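Long-range contacts in oxalate oxidase 1 (Hordeum vulgare, PDB 2ET1), which oxidises oxalate with molecular oxygen to carbon dioxide and hydrogen peroxide, using manganese, in the plant apoplast: residues P91-I96 and V151-Q156; S54-L59 and S73-D78. All blocks are in the same frame, centred on the assembly; numbering follows the deposited sequence.

Contact 1: residues P91-I96 and V151-Q156; sequences PRATEI and VSFNSQ. With MN (manganese (II) ion), chain B; GLV (glyoxylic acid), chain C.
Glu-95 brings one ligand to the manganese site of this cupin barrel and forms an antiparallel non-hydrogen-bonded pair with Phe-153. Their side chains run side by side and point the same way, with CE2 of Phe-153 3.7 Å from CB of Glu-95. The carboxylate and ring planes are 67° apart. CG of Glu-95 stands anti to the backbone N (chi1 176°) and the chain stays extended, which carries OE1 to 2.2 Å from the manganese. OE2 accepts a 2.6 Å hydrogen bond from a metal-bound water and lies 3.3 Å from CG1 of Val-151. That water also donates to glyoxylate O2. Glyoxylate O3, another metal ligand, lies in the plane of the Phe-153 ring, at its edge. Ile-96 and Ser-152 form the hydrogen-bonded pair: Ile-96 N to Ser-152 O and Ser-152 N to Ile-96 O are both 2.9 Å. Before Glu-95 the pairing thins to a weak bond from Asn-154 N to Thr-94 O, and a water links Arg-92 NE to Ser-155 OG. Arg-92 also salt-bridges Asp-8 of the fourth subunit; Ser-155 OG is hydrogen-bonded to Asp-2. His-88, His-90 and His-137 complete the protein ligands. Strand 128-131 flanks 95-101, and strand 73-79 flanks 147-153.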
ATOM      1  N   PRO A  91      10.477  -2.072  13.773  1.00  3.41           N
ATOM      2  CA  PRO A  91       9.409  -2.946  13.283  1.00  3.61           C
ATOM      3  C   PRO A  91       8.652  -2.454  12.045  1.00  3.33           C
ATOM      4  O   PRO A  91       8.070  -3.282  11.324  1.00  4.39           O
ATOM      5  CB  PRO A  91       8.451  -3.062  14.484  1.00  4.21           C
ATOM      6  CG  PRO A  91       8.801  -1.939  15.400  1.00  4.89           C
ATOM      7  CD  PRO A  91      10.249  -1.619  15.160  1.00  2.80           C
ATOM      8  N   ARG A  92       8.666  -1.135  11.793  1.00  3.29           N
ATOM      9  CA  ARG A  92       7.767  -0.537  10.798  1.00  3.63           C
ATOM     10  C   ARG A  92       8.457   0.383   9.765  1.00  3.36           C
ATOM     11  O   ARG A  92       7.781   1.199   9.112  1.00  3.25           O
ATOM     12  CB  ARG A  92       6.580   0.184  11.493  1.00  4.31           C
ATOM     13  CG  ARG A  92       5.701  -0.760  12.332  1.00  5.27           C
ATOM     14  CD  ARG A  92       4.565  -0.017  13.011  1.00  5.47           C
ATOM     15  NE  ARG A  92       5.056   0.980  13.953  1.00  5.98           N
ATOM     16  CZ  ARG A  92       5.329   0.763  15.237  1.00  4.80           C
ATOM     17  NH1 ARG A  92       5.174  -0.442  15.789  1.00  4.21           N
ATOM     18  NH2 ARG A  92       5.767   1.765  15.983  1.00  6.33           N
ATOM     19  N   ALA A  93       9.779   0.246   9.578  1.00  2.31           N
ATOM     20  CA  ALA A  93      10.470   1.112   8.594  1.00  2.45           C
ATOM     21  C   ALA A  93      11.843   0.626   8.154  1.00  2.34           C
ATOM     22  O   ALA A  93      12.556  -0.041   8.925  1.00  3.06           O
ATOM     23  CB  ALA A  93      10.610   2.534   9.158  1.00  3.20           C
ATOM     24  N   THR A  94      12.201   1.008   6.925  1.00  2.01           N
ATOM     25  CA  THR A  94      13.602   1.070   6.457  1.00  2.41           C
ATOM     26  C   THR A  94      14.253   2.357   6.979  1.00  2.30           C
ATOM     27  O   THR A  94      13.585   3.388   7.104  1.00  2.96           O
ATOM     28  CB  THR A  94      13.657   1.073   4.903  1.00  2.20           C
ATOM     29  OG1 THR A  94      13.113  -0.154   4.382  1.00  2.55           O
ATOM     30  CG2 THR A  94      15.112   1.206   4.369  1.00  2.95           C
ATOM     31  N   GLU A  95      15.562   2.290   7.254  1.00  2.55           N
ATOM     32  CA  GLU A  95      16.379   3.436   7.696  1.00  3.45           C
ATOM     33  C   GLU A  95      17.449   3.772   6.652  1.00  3.13           C
ATOM     34  O   GLU A  95      18.032   2.868   6.031  1.00  3.62           O
ATOM     35  CB  GLU A  95      17.063   3.079   9.026  1.00  4.02           C
ATOM     36  CG  GLU A  95      18.025   4.141   9.586  1.00  4.34           C
ATOM     37  CD  GLU A  95      18.687   3.696  10.882  1.00  4.85           C
ATOM     38  OE1 GLU A  95      18.058   2.927  11.643  1.00  4.05           O
ATOM     39  OE2 GLU A  95      19.851   4.108  11.135  1.00  4.75           O
ATOM     40  N   ILE A  96      17.699   5.070   6.462  1.00  2.79           N
ATOM     41  CA  ILE A  96      18.785   5.542   5.593  1.00  3.48           C
ATOM     42  C   ILE A  96      19.568   6.611   6.358  1.00  3.70           C
ATOM     43  O   ILE A  96      18.994   7.601   6.827  1.00  3.65           O
ATOM     44  CB  ILE A  96      18.243   6.014   4.203  1.00  3.10           C
ATOM     45  CG1 ILE A  96      19.377   6.284   3.216  1.00  3.40           C
ATOM     46  CG2 ILE A  96      17.274   7.224   4.326  1.00  4.26           C
ATOM     47  CD1 ILE A  96      18.898   6.297   1.736  1.00  4.48           C
ATOM     48  N   VAL A 151      19.780  10.080  10.819  1.00  4.56           N
ATOM     49  CA  VAL A 151      19.150   8.974  10.079  1.00  4.71           C
ATOM     50  C   VAL A 151      17.689   9.304   9.800  1.00  4.78           C
ATOM     51  O   VAL A 151      17.044   9.969  10.612  1.00  6.06           O
ATOM     52  CB  VAL A 151      19.267   7.620  10.834  1.00  4.96           C
ATOM     53  CG1 VAL A 151      20.735   7.293  11.083  1.00  5.59           C
ATOM     54  CG2 VAL A 151      18.537   7.641  12.160  1.00  6.90           C
ATOM     55  N   SER A 152      17.190   8.856   8.646  1.00  4.07           N
ATOM     56  CA  SER A 152      15.804   9.110   8.238  1.00  3.56           C
ATOM     57  C   SER A 152      15.081   7.772   8.051  1.00  3.74           C
ATOM     58  O   SER A 152      15.729   6.743   7.803  1.00  3.58           O
ATOM     59  CB  SER A 152      15.777   9.904   6.923  1.00  4.61           C
ATOM     60  OG  SER A 152      16.411  11.174   7.072  1.00  5.92           O
ATOM     61  N   PHE A 153      13.752   7.795   8.147  1.00  2.58           N
ATOM     62  CA  PHE A 153      12.934   6.573   8.056  1.00  3.01           C
ATOM     63  C   PHE A 153      11.763   6.778   7.112  1.00  2.22           C
ATOM     64  O   PHE A 153      11.232   7.893   7.026  1.00  3.27           O
ATOM     65  CB  PHE A 153      12.351   6.193   9.431  1.00  3.35           C
ATOM     66  CG  PHE A 153      13.386   6.017  10.519  1.00  3.42           C
ATOM     67  CD1 PHE A 153      13.735   7.091  11.343  1.00  3.58           C
ATOM     68  CD2 PHE A 153      13.984   4.772  10.737  1.00  3.71           C
ATOM     69  CE1 PHE A 153      14.704   6.939  12.348  1.00  2.58           C
ATOM     70  CE2 PHE A 153      14.965   4.599  11.732  1.00  2.58           C
ATOM     71  CZ  PHE A 153      15.316   5.692  12.548  1.00  2.47           C
ATOM     72  N   ASN A 154      11.320   5.711   6.441  1.00  2.04           N
ATOM     73  CA  ASN A 154      10.032   5.778   5.710  1.00  2.00           C
ATOM     74  C   ASN A 154       8.799   5.469   6.576  1.00  2.11           C
ATOM     75  O   ASN A 154       7.870   4.798   6.130  1.00  2.35           O
ATOM     76  CB  ASN A 154      10.032   4.971   4.386  1.00  2.25           C
ATOM     77  CG  ASN A 154      10.106   3.460   4.581  1.00  2.04           C
ATOM     78  OD1 ASN A 154       9.772   2.701   3.642  1.00  6.66           O
ATOM     79  ND2 ASN A 154      10.531   3.012   5.745  1.00  2.00           N
ATOM     80  N   SER A 155       8.814   5.971   7.819  1.00  2.52           N
ATOM     81  CA  SER A 155       7.631   5.965   8.694  1.00  2.76           C
ATOM     82  C   SER A 155       7.661   7.187   9.618  1.00  2.09           C
ATOM     83  O   SER A 155       8.740   7.655  10.009  1.00  2.45           O
ATOM     84  CB  SER A 155       7.574   4.702   9.562  1.00  3.23           C
ATOM     85  OG  SER A 155       6.437   4.756  10.446  1.00  3.20           O
ATOM     86  N   GLN A 156       6.473   7.686   9.972  1.00  2.00           N
ATOM     87  CA  GLN A 156       6.351   8.728  11.018  1.00  2.00           C
ATOM     88  C   GLN A 156       6.623   8.183  12.428  1.00  2.25           C
ATOM     89  O   GLN A 156       6.776   8.965  13.372  1.00  2.85           O
ATOM     90  CB  GLN A 156       4.947   9.357  10.992  1.00  2.00           C
ATOM     91  CG  GLN A 156       3.820   8.434  11.518  1.00  2.32           C
ATOM     92  CD  GLN A 156       2.445   9.076  11.423  1.00  2.47           C
ATOM     93  OE1 GLN A 156       2.098   9.667  10.402  1.00  2.98           O
ATOM     94  NE2 GLN A 156       1.660   8.980  12.505  1.00  3.55           N
TER
HETATM   95 MN    MN B 202      18.423   2.146  13.631  1.00  3.33          MN
HETATM   96  C1  GLV C 203      18.007   5.973  16.062  1.00 12.53           C
HETATM   97  O1  GLV C 203      16.606   5.705  16.165  1.00 15.20           O
HETATM   98  C2  GLV C 203      18.663   4.860  15.307  1.00 10.41           C
HETATM   99  O2  GLV C 203      19.921   4.786  15.282  1.00 11.49           O
HETATM  100  O3  GLV C 203      17.918   4.064  14.704  1.00  6.02           O
HETATM  101  O   HOH W   1       6.643   2.364   6.831  1.00  5.25           O
HETATM  102  O   HOH W   2       4.663   3.020  12.005  1.00 11.10           O
HETATM  103  O   HOH W   3      20.514   2.992  13.437  1.00  4.95           O

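Contact 2: residues S54-L59 and S73-D78; sequences SAVTEL and SMNRVD. With GLV (glyoxylic acid), chain C.
Ser-73 opens the pairing with its CB 3.5 Å from the carbonyl O of Leu-59, on strand 54-59, an outermost strand of its sheet within this chain. Met-74 comes next, opposite Leu-59 in a hydrogen-bonded antiparallel pair. Both backbone bonds of this pair are weak: the one from Leu-59 N to Met-74 O is bent to 125°. CB of Leu-59 is pressed to 3.0 Å from Met-74 O, so this end is tight. The Met-74 side chain leads away and packs on Met-98 of the second subunit.

Asn-75 and Glu-58 form an antiparallel non-hydrogen-bonded pair. Their side chains lie side by side, with carboxylate and amide planes 66° apart. CG of Asn-75 is anti to its own carbonyl carbon (chi1 -62°), which sets the amide between Glu-58 and the O1 end of glyoxylate. An alanine here would lack the amide and would probably leave the O1 end of the ligand without its polar neighbour.

Arg-76 turns to the other face, which it shares with Thr-57 and Asp-78. Its backbone is joined to Thr-57 by two bonds, and its NH2 meets Asp-78 OD1 at 3.0 Å, in the guanidinium plane. NE reaches OD2 of the same carboxylate, so the salt bridge is side-on with two nitrogens. Val-77 returns to the ligand face, where its CG2 is 4.3 Å from Val-56 CG2 and 3.6 Å from glyoxylate O2. CG1 of Val-56 lies 3.8 Å from glyoxylate C1.

Asp-78 closes the run with backbone bonds to Ala-55 in both directions. Its OD2 and Thr-57 OG1 share a water. The two-faced pattern is that of a beta-barrel wall in the cupin fold: Asn-75 binds oxalate, and Val-56 and Val-77 line the glyoxylate site, consistent with the same pocket taking the substrate.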
ATOM      1  N   SER A  54      25.851   6.251  24.220  1.00  8.10           N
ATOM      2  CA  SER A  54      25.235   6.976  23.104  1.00  7.84           C
ATOM      3  C   SER A  54      23.914   7.593  23.543  1.00  7.79           C
ATOM      4  O   SER A  54      23.364   7.230  24.593  1.00  8.16           O
ATOM      5  CB  SER A  54      25.007   6.048  21.898  1.00  7.36           C
ATOM      6  OG  SER A  54      24.079   5.023  22.223  1.00  8.87           O
ATOM      7  N   ALA A  55      23.417   8.539  22.751  1.00  7.79           N
ATOM      8  CA  ALA A  55      22.137   9.181  23.032  1.00  7.68           C
ATOM      9  C   ALA A  55      21.365   9.381  21.734  1.00  7.99           C
ATOM     10  O   ALA A  55      21.919   9.860  20.738  1.00  7.75           O
ATOM     11  CB  ALA A  55      22.342  10.498  23.729  1.00  8.42           C
ATOM     12  N   VAL A  56      20.084   9.019  21.770  1.00  8.19           N
ATOM     13  CA  VAL A  56      19.180   9.160  20.618  1.00  8.95           C
ATOM     14  C   VAL A  56      18.248  10.349  20.849  1.00  9.26           C
ATOM     15  O   VAL A  56      17.533  10.389  21.863  1.00 10.41           O
ATOM     16  CB  VAL A  56      18.329   7.872  20.388  1.00  8.62           C
ATOM     17  CG1 VAL A  56      17.423   8.028  19.146  1.00  9.46           C
ATOM     18  CG2 VAL A  56      19.211   6.628  20.274  1.00  9.94           C
ATOM     19  N   THR A  57      18.282  11.319  19.935  1.00  8.40           N
ATOM     20  CA  THR A  57      17.356  12.454  19.951  1.00  8.54           C
ATOM     21  C   THR A  57      16.335  12.211  18.837  1.00  8.80           C
ATOM     22  O   THR A  57      16.685  12.208  17.653  1.00  7.28           O
ATOM     23  CB  THR A  57      18.088  13.811  19.745  1.00  8.45           C
ATOM     24  OG1 THR A  57      19.099  13.988  20.752  1.00  8.49           O
ATOM     25  CG2 THR A  57      17.116  14.979  19.843  1.00  9.28           C
ATOM     26  N   GLU A  58      15.077  11.998  19.220  1.00  9.43           N
ATOM     27  CA  GLU A  58      14.054  11.594  18.255  1.00 10.73           C
ATOM     28  C   GLU A  58      13.307  12.754  17.615  1.00  9.85           C
ATOM     29  O   GLU A  58      12.990  13.746  18.281  1.00  9.99           O
ATOM     30  CB  GLU A  58      13.039  10.661  18.911  1.00 10.83           C
ATOM     31  CG  GLU A  58      13.597   9.294  19.274  1.00 13.26           C
ATOM     32  CD  GLU A  58      12.544   8.352  19.814  1.00 16.68           C
ATOM     33  OE1 GLU A  58      12.183   7.391  19.106  1.00 18.41           O
ATOM     34  OE2 GLU A  58      12.074   8.572  20.948  1.00 20.61           O
ATOM     35  N   LEU A  59      13.019  12.622  16.320  1.00  8.91           N
ATOM     36  CA  LEU A  59      12.118  13.554  15.632  1.00  8.55           C
ATOM     37  C   LEU A  59      11.056  12.754  14.865  1.00  7.47           C
ATOM     38  O   LEU A  59      10.886  12.887  13.637  1.00  6.51           O
ATOM     39  CB  LEU A  59      12.895  14.521  14.730  1.00  9.16           C
ATOM     40  CG  LEU A  59      12.404  15.953  14.572  1.00 10.33           C
ATOM     41  CD1 LEU A  59      12.125  16.655  15.911  1.00 10.82           C
ATOM     42  CD2 LEU A  59      13.392  16.776  13.725  1.00  9.31           C
ATOM     43  N   SER A  73      10.251  10.395   9.036  1.00  3.03           N
ATOM     44  CA  SER A  73      10.758  10.950  10.315  1.00  3.21           C
ATOM     45  C   SER A  73      12.292  10.887  10.318  1.00  4.25           C
ATOM     46  O   SER A  73      12.889  10.309   9.406  1.00  3.24           O
ATOM     47  CB  SER A  73      10.186  10.192  11.527  1.00  3.94           C
ATOM     48  OG  SER A  73      10.667   8.856  11.594  1.00  3.49           O
ATOM     49  N   MET A  74      12.916  11.493  11.332  1.00  5.08           N
ATOM     50  CA  MET A  74      14.395  11.557  11.444  1.00  8.26           C
ATOM     51  C   MET A  74      14.823  11.466  12.901  1.00  8.30           C
ATOM     52  O   MET A  74      14.141  12.013  13.764  1.00  9.63           O
ATOM     53  CB  MET A  74      14.892  12.919  10.954  1.00  8.43           C
ATOM     54  CG  MET A  74      15.331  13.053   9.544  1.00 12.00           C
ATOM     55  SD  MET A  74      15.925  14.763   9.349  1.00 15.11           S
ATOM     56  CE  MET A  74      17.391  14.776  10.282  1.00 17.28           C
ATOM     57  N   ASN A  75      15.976  10.847  13.173  1.00  6.92           N
ATOM     58  CA  ASN A  75      16.608  10.918  14.511  1.00  6.94           C
ATOM     59  C   ASN A  75      18.070  11.356  14.377  1.00  6.51           C
ATOM     60  O   ASN A  75      18.672  11.185  13.318  1.00  6.67           O
ATOM     61  CB  ASN A  75      16.627   9.551  15.218  1.00  7.47           C
ATOM     62  CG  ASN A  75      15.241   8.966  15.490  1.00  9.22           C
ATOM     63  OD1 ASN A  75      15.127   7.750  15.711  1.00 13.66           O
ATOM     64  ND2 ASN A  75      14.209   9.792  15.497  1.00  9.00           N
ATOM     65  N   ARG A  76      18.629  11.913  15.454  1.00  6.43           N
ATOM     66  CA  ARG A  76      20.074  12.165  15.578  1.00  6.25           C
ATOM     67  C   ARG A  76      20.630  11.200  16.632  1.00  6.05           C
ATOM     68  O   ARG A  76      19.957  10.924  17.630  1.00  6.20           O
ATOM     69  CB  ARG A  76      20.318  13.628  15.987  1.00  6.60           C
ATOM     70  CG  ARG A  76      21.764  13.943  16.366  1.00  7.52           C
ATOM     71  CD  ARG A  76      21.955  15.426  16.735  1.00  7.33           C
ATOM     72  NE  ARG A  76      23.332  15.644  17.178  1.00 10.52           N
ATOM     73  CZ  ARG A  76      24.045  16.748  16.956  1.00 13.19           C
ATOM     74  NH1 ARG A  76      23.522  17.779  16.300  1.00 13.13           N
ATOM     75  NH2 ARG A  76      25.293  16.815  17.401  1.00 14.03           N
ATOM     76  N   VAL A  77      21.844  10.676  16.425  1.00  5.10           N
ATOM     77  CA  VAL A  77      22.484   9.824  17.455  1.00  5.52           C
ATOM     78  C   VAL A  77      23.908  10.301  17.695  1.00  5.18           C
ATOM     79  O   VAL A  77      24.675  10.450  16.739  1.00  5.07           O
ATOM     80  CB  VAL A  77      22.478   8.307  17.083  1.00  5.22           C
ATOM     81  CG1 VAL A  77      22.946   7.445  18.266  1.00  6.56           C
ATOM     82  CG2 VAL A  77      21.074   7.879  16.630  1.00  5.08           C
ATOM     83  N   ASP A  78      24.230  10.581  18.966  1.00  5.72           N
ATOM     84  CA  ASP A  78      25.587  11.029  19.354  1.00  6.75           C
ATOM     85  C   ASP A  78      26.287   9.929  20.155  1.00  6.96           C
ATOM     86  O   ASP A  78      25.630   9.225  20.926  1.00  7.16           O
ATOM     87  CB  ASP A  78      25.516  12.322  20.182  1.00  6.85           C
ATOM     88  CG  ASP A  78      25.018  13.502  19.378  1.00  8.58           C
ATOM     89  OD1 ASP A  78      25.843  14.117  18.667  1.00 10.43           O
ATOM     90  OD2 ASP A  78      23.808  13.815  19.450  1.00  9.17           O
TER
HETATM   91  C1  GLV C 203      18.007   5.973  16.062  1.00 12.53           C
HETATM   92  O1  GLV C 203      16.606   5.705  16.165  1.00 15.20           O
HETATM   93  C2  GLV C 203      18.663   4.860  15.307  1.00 10.41           C
HETATM   94  O2  GLV C 203      19.921   4.786  15.282  1.00 11.49           O
HETATM   95  O3  GLV C 203      17.918   4.064  14.704  1.00  6.02           O
HETATM   96  O   HOH W   4      21.437  12.696  20.214  1.00 10.11           O

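Contacts 1 and 2 belong to one antiparallel sheet, because strands 147-153 and 73-79 are neighbours in it. Their centres are about 12 Å apart. The seam between them is tied by two probable hydrogen bonds, Val-151 O to Asn-75 N at 2.9 Å and Ser-155 O to Ser-73 OG at 2.8 Å. The Phe-153 ring also packs on the Asn-75 side chain. Both contacts touch the glyoxylate. Contact 1 gives the metal ligand Glu-95 and the Phe-153 ring edge; contact 2 gives two valines beside the ligand and Asn-75, whose side chain is about 7 Å from the manganese. Asn-85, an oxalate-binding residue, lies near Val-56. Both contacts also reach the second subunit.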